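Local coordinates for uncharacterized protein Q99UF4 (Staphylococcus aureus, PDB 3B2N), which probably acts as a DNA-binding response regulator of the LuxR family, its receiver domain being the part crystallised here, at residues 110-113 with 114-117; 41-44 with 45-48; 90-93 with 94-98; 13-16 with 17-21; 60-63 with 64-68. One frame throughout, in Å; residues are numbered along the deposited sequence.

Interaction 1 of 5, residues 110-113 with 114-117; sequences IEEL and VETI
T116 and E112, one helical turn apart, share a forked polar contact in the helix 110-121. Both donors of T116 reach the same carbonyl: the backbone N lies 2.9 Å from E112 O, and the hydroxyl OG1 lies 3.0 Å from E112 O. The hydroxyl comes from above the carbonyl plane, 38° out of it, whereas the amide is tilted less, by 20°. OG1 stands beside its own backbone N and opposite the carbonyl carbon (chi1 -60°), the placement that turns it back along the helix. Two bonds therefore grip one carbonyl oxygen, and the second one fixes the rotation of the threonine side chain.

The remaining backbone bonds are regular: V114 N to I110 O at 2.7 Å, E115 N to E111 O, and I117 N to L113 O.

Apolar contact is modest. CD1 of I117 approaches CG of L113 at 4.1 Å, the two side chains crossing at a slant, and the CG2 methyls of I110 and V114 are 4.4 Å apart. Among the charged groups, E112 OE2 and E115 OE1 stay 5.8 Å apart and are not in contact, so any repulsion between these like charges is probably slight. E112 instead turns OE1 back to the backbone N of S109, at the start of the helix.

The helix packs against one helix and the sheet: I110 and L113 meet L22 and M19 of helix 13-26, while L113 and I117 rest on I81 of strand 79-84, and T116 covers A102 and V104 of the outer strand 102-105.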
loop_
_atom_site.group_PDB
_atom_site.type_symbol
_atom_site.label_atom_id
_atom_site.label_comp_id
_atom_site.label_asym_id
_atom_site.label_seq_id
_atom_site.Cartn_x
_atom_site.Cartn_y
_atom_site.Cartn_z
ATOM N N ILE A 110 -9.182 9.640 1.083
ATOM C CA ILE A 110 -8.928 8.521 1.996
ATOM C C ILE A 110 -10.216 7.670 2.214
ATOM O O ILE A 110 -10.158 6.429 2.231
ATOM C CB ILE A 110 -8.190 8.986 3.323
ATOM C CG1 ILE A 110 -6.732 9.344 2.964
ATOM C CG2 ILE A 110 -8.284 7.882 4.448
ATOM C CD1 ILE A 110 -5.874 9.956 4.079
ATOM N N GLU A 111 -11.358 8.324 2.268
ATOM C CA GLU A 111 -12.684 7.639 2.288
ATOM C C GLU A 111 -12.840 6.672 1.118
ATOM O O GLU A 111 -13.245 5.526 1.307
ATOM C CB GLU A 111 -13.849 8.638 2.156
ATOM C CG GLU A 111 -14.073 9.548 3.316
ATOM C CD GLU A 111 -13.196 10.828 3.307
ATOM O OE1 GLU A 111 -12.009 10.830 2.832
ATOM O OE2 GLU A 111 -13.724 11.856 3.808
ATOM N N GLU A 112 -12.559 7.142 -0.105
ATOM C CA GLU A 112 -12.570 6.243 -1.298
ATOM C C GLU A 112 -11.501 5.138 -1.197
ATOM O O GLU A 112 -11.727 3.971 -1.517
ATOM C CB GLU A 112 -12.413 7.086 -2.559
ATOM C CG GLU A 112 -13.646 8.015 -2.758
ATOM C CD GLU A 112 -13.475 9.084 -3.841
ATOM O OE1 GLU A 112 -12.369 9.632 -4.008
ATOM O OE2 GLU A 112 -14.473 9.389 -4.533
ATOM N N LEU A 113 -10.335 5.507 -0.691
ATOM C CA LEU A 113 -9.303 4.503 -0.513
ATOM C C LEU A 113 -9.781 3.405 0.461
ATOM O O LEU A 113 -9.599 2.218 0.195
ATOM C CB LEU A 113 -7.980 5.164 -0.071
ATOM C CG LEU A 113 -6.905 4.232 0.482
ATOM C CD1 LEU A 113 -6.452 3.345 -0.619
ATOM C CD2 LEU A 113 -5.737 5.003 1.101
ATOM N N VAL A 114 -10.410 3.800 1.570
ATOM C CA VAL A 114 -10.981 2.839 2.526
ATOM C C VAL A 114 -12.046 1.946 1.860
ATOM O O VAL A 114 -12.007 0.742 2.016
ATOM C CB VAL A 114 -11.517 3.529 3.840
ATOM C CG1 VAL A 114 -12.492 2.615 4.616
ATOM C CG2 VAL A 114 -10.321 4.037 4.735
ATOM N N GLU A 115 -12.957 2.524 1.094
ATOM C CA GLU A 115 -13.916 1.700 0.336
ATOM C C GLU A 115 -13.179 0.685 -0.531
ATOM O O GLU A 115 -13.563 -0.497 -0.582
ATOM C CB GLU A 115 -14.750 2.557 -0.612
ATOM C CG GLU A 115 -15.666 3.573 -0.008
ATOM C CD GLU A 115 -16.546 4.204 -1.088
ATOM O OE1 GLU A 115 -16.804 5.442 -1.026
ATOM O OE2 GLU A 115 -16.948 3.444 -2.013
ATOM N N THR A 116 -12.110 1.142 -1.207
ATOM C CA THR A 116 -11.336 0.260 -2.059
ATOM C C THR A 116 -10.669 -0.894 -1.303
ATOM O O THR A 116 -10.736 -2.042 -1.730
ATOM C CB THR A 116 -10.301 1.047 -2.885
ATOM O OG1 THR A 116 -11.006 2.004 -3.711
ATOM C CG2 THR A 116 -9.511 0.097 -3.731
ATOM N N ILE A 117 -10.068 -0.598 -0.162
ATOM C CA ILE A 117 -9.488 -1.631 0.672
ATOM C C ILE A 117 -10.576 -2.637 1.093
ATOM O O ILE A 117 -10.374 -3.872 1.011
ATOM C CB ILE A 117 -8.874 -1.007 1.916
ATOM C CG1 ILE A 117 -7.707 -0.066 1.551
ATOM C CG2 ILE A 117 -8.473 -2.049 2.904
ATOM C CD1 ILE A 117 -7.318 0.856 2.708
#

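Interaction 2 of 5, residues 41-44 with 45-48; sequences AMKL and IEEY
L44 and Y48 lie side by side and point the same way, with the leucine methyl CD2 in the plane of the tyrosine ring, at its edge. The closest approach is 3.7 Å, from L44 CD2 to Y48 CE2. The ring is brought there by CG standing beside the backbone N (chi1 -71°), which also leaves L44 O near the ring plane, 3.4 Å from Y48 CD2. One face of the same ring is met by the carboxylate carbon of E47, which sits 3.6 Å above the plane and towards the rim.

M42 and E46 cross at a slant. The methionine chain bends at chi2 and chi3, so that its methyl CE curls back to 3.7 Å from E46 CG. K43 approaches the same glutamate through its aliphatic part, CE lying 3.6 Å from E46 OE2. The ammonium NZ stays farther off, 4.7 Å from E46 OE2. On the buried side I45 CG1 lies against the A41 carbonyl oxygen, 3.1 Å from A41 O, next to the backbone bond from I45 N to that oxygen.

Apolar groups of this helix, 38-48, cover I7 of strand 4-9 and V67 of helix 64-73. The charge of E46 is met mainly by K74, whose salt bridge to OE1 links this helix to the residue just after helix 64-73. With its NZ not in contact with the carboxylate, K43 can probably add only a longer-range attraction, and the carboxylate is probably stabilised in its ionised form by both lysines.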
loop_
_atom_site.group_PDB
_atom_site.type_symbol
_atom_site.label_atom_id
_atom_site.label_comp_id
_atom_site.label_asym_id
_atom_site.label_seq_id
_atom_site.Cartn_x
_atom_site.Cartn_y
_atom_site.Cartn_z
ATOM N N ALA A 41 9.741 -1.183 4.484
ATOM C CA ALA A 41 8.418 -1.795 4.327
ATOM C C ALA A 41 8.512 -3.316 4.101
ATOM O O ALA A 41 7.812 -4.070 4.748
ATOM C CB ALA A 41 7.641 -1.141 3.168
ATOM N N MET A 42 9.363 -3.756 3.183
ATOM C CA MET A 42 9.466 -5.186 2.860
ATOM C C MET A 42 9.841 -5.996 4.095
ATOM O O MET A 42 9.270 -7.050 4.322
ATOM C CB MET A 42 10.462 -5.425 1.717
ATOM C CG MET A 42 10.425 -6.842 1.026
ATOM S SD MET A 42 8.818 -7.283 0.266
ATOM C CE MET A 42 8.293 -8.648 1.311
ATOM N N LYS A 43 10.774 -5.467 4.905
ATOM C CA LYS A 43 11.164 -6.105 6.148
ATOM C C LYS A 43 10.014 -6.117 7.162
ATOM O O LYS A 43 9.725 -7.148 7.753
ATOM C CB LYS A 43 12.437 -5.468 6.763
ATOM C CG LYS A 43 13.735 -5.439 5.898
ATOM C CD LYS A 43 13.969 -6.642 4.942
ATOM C CE LYS A 43 14.185 -8.019 5.639
ATOM N NZ LYS A 43 15.613 -8.387 5.995
ATOM N N LEU A 44 9.357 -4.978 7.354
ATOM C CA LEU A 44 8.173 -4.899 8.221
ATOM C C LEU A 44 7.087 -5.893 7.775
ATOM O O LEU A 44 6.523 -6.614 8.585
ATOM C CB LEU A 44 7.619 -3.469 8.242
ATOM C CG LEU A 44 8.543 -2.467 8.922
ATOM C CD1 LEU A 44 8.290 -1.056 8.441
ATOM C CD2 LEU A 44 8.378 -2.569 10.423
ATOM N N ILE A 45 6.810 -5.928 6.485
ATOM C CA ILE A 45 5.835 -6.869 5.931
ATOM C C ILE A 45 6.159 -8.332 6.290
ATOM O O ILE A 45 5.290 -9.068 6.757
ATOM C CB ILE A 45 5.695 -6.649 4.395
ATOM C CG1 ILE A 45 5.041 -5.288 4.105
ATOM C CG2 ILE A 45 4.901 -7.767 3.691
ATOM C CD1 ILE A 45 5.240 -4.820 2.652
ATOM N N GLU A 46 7.405 -8.753 6.095
ATOM C CA GLU A 46 7.794 -10.127 6.456
ATOM C C GLU A 46 7.749 -10.361 7.973
ATOM O O GLU A 46 7.322 -11.417 8.424
ATOM C CB GLU A 46 9.171 -10.497 5.890
ATOM C CG GLU A 46 9.189 -10.572 4.388
ATOM C CD GLU A 46 10.594 -10.644 3.813
ATOM O OE1 GLU A 46 10.760 -11.340 2.780
ATOM O OE2 GLU A 46 11.527 -10.013 4.387
ATOM N N GLU A 47 8.176 -9.374 8.749
ATOM C CA GLU A 47 8.072 -9.459 10.193
ATOM C C GLU A 47 6.614 -9.572 10.672
ATOM O O GLU A 47 6.315 -10.460 11.487
ATOM C CB GLU A 47 8.772 -8.277 10.882
ATOM C CG GLU A 47 8.768 -8.344 12.414
ATOM C CD GLU A 47 9.086 -7.003 13.094
ATOM O OE1 GLU A 47 9.117 -6.966 14.347
ATOM O OE2 GLU A 47 9.311 -5.984 12.395
ATOM N N TYR A 48 5.723 -8.692 10.184
ATOM C CA TYR A 48 4.362 -8.569 10.767
ATOM C C TYR A 48 3.238 -9.322 10.042
ATOM O O TYR A 48 2.155 -9.490 10.611
ATOM C CB TYR A 48 3.933 -7.105 10.922
ATOM C CG TYR A 48 4.656 -6.339 11.994
ATOM C CD1 TYR A 48 4.331 -6.515 13.347
ATOM C CD2 TYR A 48 5.662 -5.413 11.660
ATOM C CE1 TYR A 48 5.006 -5.803 14.343
ATOM C CE2 TYR A 48 6.343 -4.706 12.623
ATOM C CZ TYR A 48 6.012 -4.889 13.975
ATOM O OH TYR A 48 6.683 -4.173 14.951
#

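Interaction 3 of 5, residues 90-93 with 94-98; sequences GYFE and KAVVN
The F92 ring carries the V96 methyl CG2 over one face, 3.8 Å from the ring centroid and 17° off the ring normal, a CH-pi contact. The methyl is displaced towards the rim, and its closest ring atom is F92 CZ at 3.6 Å. F92 CG lies opposite its backbone N (chi1 178°), which swings the ring along the helix towards V96. Beyond this pair, the F92 ring meets Y103 of strand 102-105 edge-to-face. The Y91 ring runs alongside K94, its CD1 being 4.1 Å from K94 NZ, a loose approach. F86 packs against this tyrosine ring.

The amide of N98 supplies the third flat group. Its ND2 gives a hydrogen bond of 2.8 Å to K94 O, and that oxygen lies close to the amide plane, 11° out of it. N98 N reaches the same K94 O at 3.2 Å from the opposite face of the carbonyl, so two donors of one residue hold the oxygen. Four backbone bonds precede this, from K94 N to G90 O through V97 N to E93 O.

N98 is where helical backbone angles are first lost, and its side chain bonds back to a carbonyl of the last turn, next to the backbone bond to the same oxygen. The helix 89-97 that ends here is the crossover of a beta-alpha-beta unit linking parallel strands 79-84 and 102-105, as expected for a CheY-like receiver fold.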
loop_
_atom_site.group_PDB
_atom_site.type_symbol
_atom_site.label_atom_id
_atom_site.label_comp_id
_atom_site.label_asym_id
_atom_site.label_seq_id
_atom_site.Cartn_x
_atom_site.Cartn_y
_atom_site.Cartn_z
ATOM N N GLY A 90 2.897 3.806 -17.991
ATOM C CA GLY A 90 3.887 2.782 -17.657
ATOM C C GLY A 90 3.711 2.192 -16.264
ATOM O O GLY A 90 3.842 0.974 -16.082
ATOM N N TYR A 91 3.399 3.046 -15.283
ATOM C CA TYR A 91 3.306 2.610 -13.895
ATOM C C TYR A 91 2.082 1.742 -13.636
ATOM O O TYR A 91 2.132 0.792 -12.861
ATOM C CB TYR A 91 3.291 3.801 -12.939
ATOM C CG TYR A 91 4.586 4.566 -12.874
ATOM C CD1 TYR A 91 5.670 4.084 -12.149
ATOM C CD2 TYR A 91 4.727 5.786 -13.538
ATOM C CE1 TYR A 91 6.873 4.787 -12.075
ATOM C CE2 TYR A 91 5.930 6.505 -13.480
ATOM C CZ TYR A 91 6.994 5.998 -12.737
ATOM O OH TYR A 91 8.171 6.715 -12.673
ATOM N N PHE A 92 0.966 2.096 -14.248
ATOM C CA PHE A 92 -0.218 1.328 -14.051
ATOM C C PHE A 92 -0.062 -0.073 -14.702
ATOM O O PHE A 92 -0.489 -1.080 -14.148
ATOM C CB PHE A 92 -1.411 2.060 -14.658
ATOM C CG PHE A 92 -2.695 1.309 -14.533
ATOM C CD1 PHE A 92 -3.194 0.968 -13.289
ATOM C CD2 PHE A 92 -3.381 0.895 -15.660
ATOM C CE1 PHE A 92 -4.391 0.270 -13.147
ATOM C CE2 PHE A 92 -4.578 0.179 -15.531
ATOM C CZ PHE A 92 -5.081 -0.118 -14.255
ATOM N N GLU A 93 0.540 -0.118 -15.875
ATOM C CA GLU A 93 0.760 -1.393 -16.524
ATOM C C GLU A 93 1.710 -2.264 -15.694
ATOM O O GLU A 93 1.517 -3.481 -15.631
ATOM C CB GLU A 93 1.319 -1.194 -17.949
ATOM C CG GLU A 93 0.447 -0.337 -18.817
ATOM C CD GLU A 93 1.177 0.194 -20.058
ATOM O OE1 GLU A 93 0.670 1.185 -20.642
ATOM O OE2 GLU A 93 2.234 -0.366 -20.471
ATOM N N LYS A 94 2.737 -1.664 -15.079
ATOM C CA LYS A 94 3.682 -2.434 -14.231
ATOM C C LYS A 94 2.967 -2.992 -12.978
ATOM O O LYS A 94 3.222 -4.097 -12.552
ATOM C CB LYS A 94 4.914 -1.603 -13.826
ATOM C CG LYS A 94 6.155 -1.834 -14.652
ATOM C CD LYS A 94 7.278 -0.924 -14.184
ATOM C CE LYS A 94 7.509 0.222 -15.194
ATOM N NZ LYS A 94 7.878 1.563 -14.583
ATOM N N ALA A 95 2.042 -2.235 -12.422
ATOM C CA ALA A 95 1.272 -2.697 -11.247
ATOM C C ALA A 95 0.378 -3.868 -11.649
ATOM O O ALA A 95 0.294 -4.842 -10.931
ATOM C CB ALA A 95 0.437 -1.572 -10.714
ATOM N N VAL A 96 -0.249 -3.774 -12.827
ATOM C CA VAL A 96 -1.230 -4.758 -13.262
ATOM C C VAL A 96 -0.496 -6.069 -13.549
ATOM O O VAL A 96 -0.884 -7.112 -13.047
ATOM C CB VAL A 96 -2.014 -4.256 -14.487
ATOM C CG1 VAL A 96 -2.852 -5.392 -15.156
ATOM C CG2 VAL A 96 -2.933 -3.049 -14.057
ATOM N N VAL A 97 0.590 -5.997 -14.310
ATOM C CA VAL A 97 1.350 -7.194 -14.714
ATOM C C VAL A 97 1.859 -7.915 -13.439
ATOM O O VAL A 97 1.948 -9.128 -13.402
ATOM C CB VAL A 97 2.493 -6.896 -15.741
ATOM C CG1 VAL A 97 3.672 -6.140 -15.111
ATOM C CG2 VAL A 97 3.064 -8.208 -16.287
ATOM N N ASN A 98 2.122 -7.144 -12.383
ATOM C CA ASN A 98 2.563 -7.707 -11.104
ATOM C C ASN A 98 1.454 -8.086 -10.169
ATOM O O ASN A 98 1.696 -8.250 -8.989
ATOM C CB ASN A 98 3.496 -6.710 -10.423
ATOM C CG ASN A 98 4.905 -6.811 -10.981
ATOM O OD1 ASN A 98 5.592 -7.791 -10.720
ATOM N ND2 ASN A 98 5.322 -5.832 -11.785
#

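Interaction 4 of 5, residues 13-16 with 17-21; sequences NMLR and QAMVQ
The first turns of helix 13-26, the helical connection between strands 4-9 and 29-35, bring the R16 guanidinium against Q17. R16 and Q17 run side by side in the same direction, but their flat groups are nearly perpendicular, the guanidinium and amide planes being 82° apart. The amide nitrogen of Q17 sits over one face of the guanidinium, with NE2 3.5 Å from R16 CZ. Both groups are donors, so this is packing; each turns to D34, R16 NE by a salt bridge and Q17 NE2 by a weak hydrogen bond.

At its outer end the guanidinium directs two nitrogens at one oxygen of N13, in one of the two conformers modelled for that residue, so this grip is less certain. There R16 NH1 is 3.0 Å from N13 OD1 and lies on a lone pair in the carbonyl plane. R16 NH2, at 3.3 Å from N13 OD1, comes from 49° above that plane. The arginine CG is opposite its backbone N (chi1 -173°), and a bend at chi3 turns the guanidinium towards N13. NH1 also bonds to E10 O, so the buried group is held from several directions.

On another side of the helix L15 and M19 cross, M19 SD lying 3.8 Å from L15 CG. M19 N bonds to L15 O at 2.8 Å, and M19 continues inward to I110 and L113 of helix 110-121.

Arginine thus joins the helix to the end of the adjoining strand 29-35, within the beta-alpha-beta crossover that begins the receiver-domain fold.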
loop_
_atom_site.group_PDB
_atom_site.type_symbol
_atom_site.label_atom_id
_atom_site.label_comp_id
_atom_site.label_asym_id
_atom_site.label_seq_id
_atom_site.Cartn_x
_atom_site.Cartn_y
_atom_site.Cartn_z
ATOM N N ASN A 13 5.919 12.321 4.331
ATOM C CA ASN A 13 5.556 12.245 5.752
ATOM C C ASN A 13 4.143 12.832 6.050
ATOM O O ASN A 13 3.338 12.214 6.736
ATOM C CB ASN A 13 6.635 12.948 6.617
ATOM C CG ASN A 13 8.054 12.292 6.522
ATOM O OD1 ASN A 13 8.225 11.111 6.146
ATOM N ND2 ASN A 13 9.077 13.074 6.894
ATOM N N MET A 14 3.862 14.038 5.560
ATOM C CA MET A 14 2.557 14.653 5.862
ATOM C C MET A 14 1.387 13.713 5.484
ATOM O O MET A 14 0.494 13.439 6.326
ATOM C CB MET A 14 2.403 16.052 5.228
ATOM C CG MET A 14 1.132 16.805 5.739
ATOM S SD MET A 14 0.898 18.530 5.200
ATOM C CE MET A 14 2.128 19.312 6.256
ATOM N N LEU A 15 1.399 13.196 4.249
ATOM C CA LEU A 15 0.311 12.343 3.802
ATOM C C LEU A 15 0.362 10.997 4.547
ATOM O O LEU A 15 -0.696 10.441 4.929
ATOM C CB LEU A 15 0.360 12.098 2.268
ATOM C CG LEU A 15 -0.656 11.070 1.701
ATOM C CD1 LEU A 15 -2.077 11.606 1.951
ATOM C CD2 LEU A 15 -0.395 10.938 0.198
ATOM N N ARG A 16 1.582 10.471 4.777
ATOM C CA ARG A 16 1.686 9.195 5.424
ATOM C C ARG A 16 1.030 9.245 6.857
ATOM O O ARG A 16 0.243 8.390 7.216
ATOM C CB ARG A 16 3.144 8.748 5.578
ATOM C CG ARG A 16 3.199 7.298 6.120
ATOM C CD ARG A 16 4.554 6.597 6.064
ATOM N NE ARG A 16 5.466 7.147 7.049
ATOM C CZ ARG A 16 6.333 8.128 6.801
ATOM N NH1 ARG A 16 6.446 8.709 5.564
ATOM N NH2 ARG A 16 7.109 8.519 7.799
ATOM N N GLN A 17 1.420 10.220 7.662
ATOM C CA GLN A 17 0.843 10.350 8.988
ATOM C C GLN A 17 -0.667 10.576 8.902
ATOM O O GLN A 17 -1.404 10.078 9.733
ATOM C CB GLN A 17 1.511 11.493 9.791
ATOM C CG GLN A 17 3.004 11.254 10.117
ATOM C CD GLN A 17 3.400 9.758 10.231
ATOM O OE1 GLN A 17 2.854 8.984 11.076
ATOM N NE2 GLN A 17 4.357 9.352 9.385
ATOM N N ALA A 18 -1.115 11.323 7.888
ATOM C CA ALA A 18 -2.558 11.538 7.685
ATOM C C ALA A 18 -3.267 10.213 7.388
ATOM O O ALA A 18 -4.381 9.958 7.899
ATOM C CB ALA A 18 -2.838 12.562 6.554
ATOM N N MET A 19 -2.649 9.365 6.560
ATOM C CA MET A 19 -3.285 8.093 6.262
ATOM C C MET A 19 -3.345 7.176 7.504
ATOM O O MET A 19 -4.306 6.467 7.699
ATOM C CB MET A 19 -2.496 7.360 5.157
ATOM C CG MET A 19 -2.472 8.081 3.751
ATOM S SD MET A 19 -1.227 7.368 2.534
ATOM C CE MET A 19 -2.257 6.106 1.929
ATOM N N VAL A 20 -2.269 7.134 8.276
ATOM C CA VAL A 20 -2.212 6.310 9.486
ATOM C C VAL A 20 -3.367 6.708 10.374
ATOM O O VAL A 20 -4.117 5.834 10.820
ATOM C CB VAL A 20 -0.903 6.499 10.248
ATOM C CG1 VAL A 20 -1.006 5.958 11.733
ATOM C CG2 VAL A 20 0.286 5.924 9.490
ATOM N N GLN A 21 -3.561 8.019 10.582
ATOM C CA GLN A 21 -4.658 8.448 11.474
ATOM C C GLN A 21 -6.045 8.292 10.881
ATOM O O GLN A 21 -6.978 7.836 11.582
ATOM C CB GLN A 21 -4.443 9.873 11.995
ATOM C CG GLN A 21 -3.188 9.933 12.897
ATOM C CD GLN A 21 -2.855 11.358 13.299
ATOM O OE1 GLN A 21 -3.241 12.325 12.624
ATOM N NE2 GLN A 21 -2.187 11.499 14.425
#

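Interaction 5 of 5, residues 60-63 with 64-68; sequences PGMT and GLEVL
T63 and E66 meet in reciprocal polar contacts at the start of helix 64-73, the tight part of this junction. E66 N bonds to T63 OG1 at 3.0 Å, nearly straight with an angle of 173° at the hydrogen. In return T63 N reaches E66 OE1 at 2.9 Å, using the lone pair that faces away from the other carboxylate oxygen. The hydroxyl oxygen stands between the backbone N and the carbonyl carbon (chi1 67°), which places it over the first turn. The E66 chain, extended beyond CG, crosses the threonine obliquely, with E66 CG 3.4 Å from T63 OG1.

This exchange of side-chain and backbone bonds is a capping box, with T63 as N-cap of the helix. It occupies E66 N in the first turn and the amide of the N-cap residue itself, and V67 N to T63 O at 3.0 Å opens the helical backbone bonding. The carboxylate near the helix start is placed where the helix dipole would probably stabilise its negative charge. The M62 methyl CE lies against the backbone carbonyl of E66, 3.5 Å from E66 O.

Apolar packing takes over on the inner side. V67 CG2 lies 3.8 Å from M62 CB, and V67 and M62 go on to M42 of helix 38-48, while L65 is turned to Y91 and A95 of helix 89-97. Looser by comparison is the run leading in: P60 and G61 are exposed, and the glutamate E66 is itself on the solvent side, though P60 still shares a backbone bond with G38.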
loop_
_atom_site.group_PDB
_atom_site.type_symbol
_atom_site.label_atom_id
_atom_site.label_comp_id
_atom_site.label_asym_id
_atom_site.label_seq_id
_atom_site.Cartn_x
_atom_site.Cartn_y
_atom_site.Cartn_z
ATOM N N PRO A 60 12.553 5.518 -1.605
ATOM C CA PRO A 60 13.952 5.046 -1.554
ATOM C C PRO A 60 14.002 3.566 -1.147
ATOM O O PRO A 60 13.011 3.065 -0.626
ATOM C CB PRO A 60 14.597 5.961 -0.487
ATOM C CG PRO A 60 13.409 6.508 0.359
ATOM C CD PRO A 60 12.231 6.535 -0.579
ATOM N N GLY A 61 15.113 2.873 -1.404
ATOM C CA GLY A 61 15.278 1.478 -0.970
ATOM C C GLY A 61 14.671 0.491 -1.967
ATOM O O GLY A 61 15.405 -0.223 -2.646
ATOM N N MET A 62 13.342 0.470 -2.040
ATOM C CA MET A 62 12.573 -0.311 -3.009
ATOM C C MET A 62 11.341 0.524 -3.339
ATOM O O MET A 62 10.746 1.110 -2.440
ATOM C CB MET A 62 12.105 -1.655 -2.391
ATOM C CG MET A 62 13.235 -2.759 -2.283
ATOM S SD MET A 62 12.690 -4.285 -1.406
ATOM C CE MET A 62 11.716 -5.065 -2.690
ATOM N N THR A 63 10.966 0.596 -4.621
ATOM C CA THR A 63 9.738 1.241 -5.038
ATOM C C THR A 63 8.628 0.326 -4.607
ATOM O O THR A 63 8.870 -0.863 -4.293
ATOM C CB THR A 63 9.660 1.384 -6.580
ATOM O OG1 THR A 63 9.546 0.080 -7.162
ATOM C CG2 THR A 63 10.949 2.153 -7.171
ATOM N N GLY A 64 7.409 0.854 -4.581
ATOM C CA GLY A 64 6.222 0.054 -4.266
ATOM C C GLY A 64 6.022 -1.101 -5.238
ATOM O O GLY A 64 5.541 -2.199 -4.856
ATOM N N LEU A 65 6.408 -0.874 -6.494
ATOM C CA LEU A 65 6.309 -1.900 -7.522
ATOM C C LEU A 65 7.293 -3.055 -7.304
ATOM O O LEU A 65 6.933 -4.211 -7.515
ATOM C CB LEU A 65 6.481 -1.283 -8.923
ATOM C CG LEU A 65 5.435 -0.272 -9.473
ATOM C CD1 LEU A 65 5.955 0.457 -10.765
ATOM C CD2 LEU A 65 4.051 -0.935 -9.722
ATOM N N GLU A 66 8.530 -2.753 -6.918
ATOM C CA GLU A 66 9.469 -3.797 -6.472
ATOM C C GLU A 66 8.993 -4.547 -5.198
ATOM O O GLU A 66 9.179 -5.741 -5.067
ATOM C CB GLU A 66 10.843 -3.187 -6.233
ATOM C CG GLU A 66 11.459 -2.650 -7.503
ATOM C CD GLU A 66 12.676 -1.790 -7.264
ATOM O OE1 GLU A 66 12.716 -0.946 -6.327
ATOM O OE2 GLU A 66 13.622 -1.953 -8.062
ATOM N N VAL A 67 8.411 -3.830 -4.248
ATOM C CA VAL A 67 7.841 -4.481 -3.063
ATOM C C VAL A 67 6.672 -5.409 -3.501
ATOM O O VAL A 67 6.610 -6.555 -3.096
ATOM C CB VAL A 67 7.352 -3.452 -2.023
ATOM C CG1 VAL A 67 6.592 -4.134 -0.851
ATOM C CG2 VAL A 67 8.548 -2.617 -1.465
ATOM N N LEU A 68 5.755 -4.905 -4.327
ATOM C CA LEU A 68 4.661 -5.732 -4.855
ATOM C C LEU A 68 5.225 -6.968 -5.549
ATOM O O LEU A 68 4.789 -8.097 -5.273
ATOM C CB LEU A 68 3.790 -4.910 -5.833
ATOM C CG LEU A 68 2.879 -5.686 -6.816
ATOM C CD1 LEU A 68 1.787 -6.434 -6.046
ATOM C CD2 LEU A 68 2.236 -4.712 -7.772
#

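Overall arrangement
Along the chain the order is interaction 4, 2, 5, 3, 1, all inside one receiver-domain range, each on or at the start of a different helix packed round the parallel five-stranded sheet. Two groups touch. Interactions 4 and 1, centres 14 Å apart, pack through M19 against L113 and I110. Interaction 5 touches both interaction 2, through V67 with I45, and interaction 3, through L65 and L68, at centre distances of 12 and 13 Å. Interactions 3 and 4 are about 25 Å apart, centre to centre, on opposite sides of the chain's centre. Local helix contacts thus sit on helices that pack in two clusters, consistent with the sandwiched CheY-like fold.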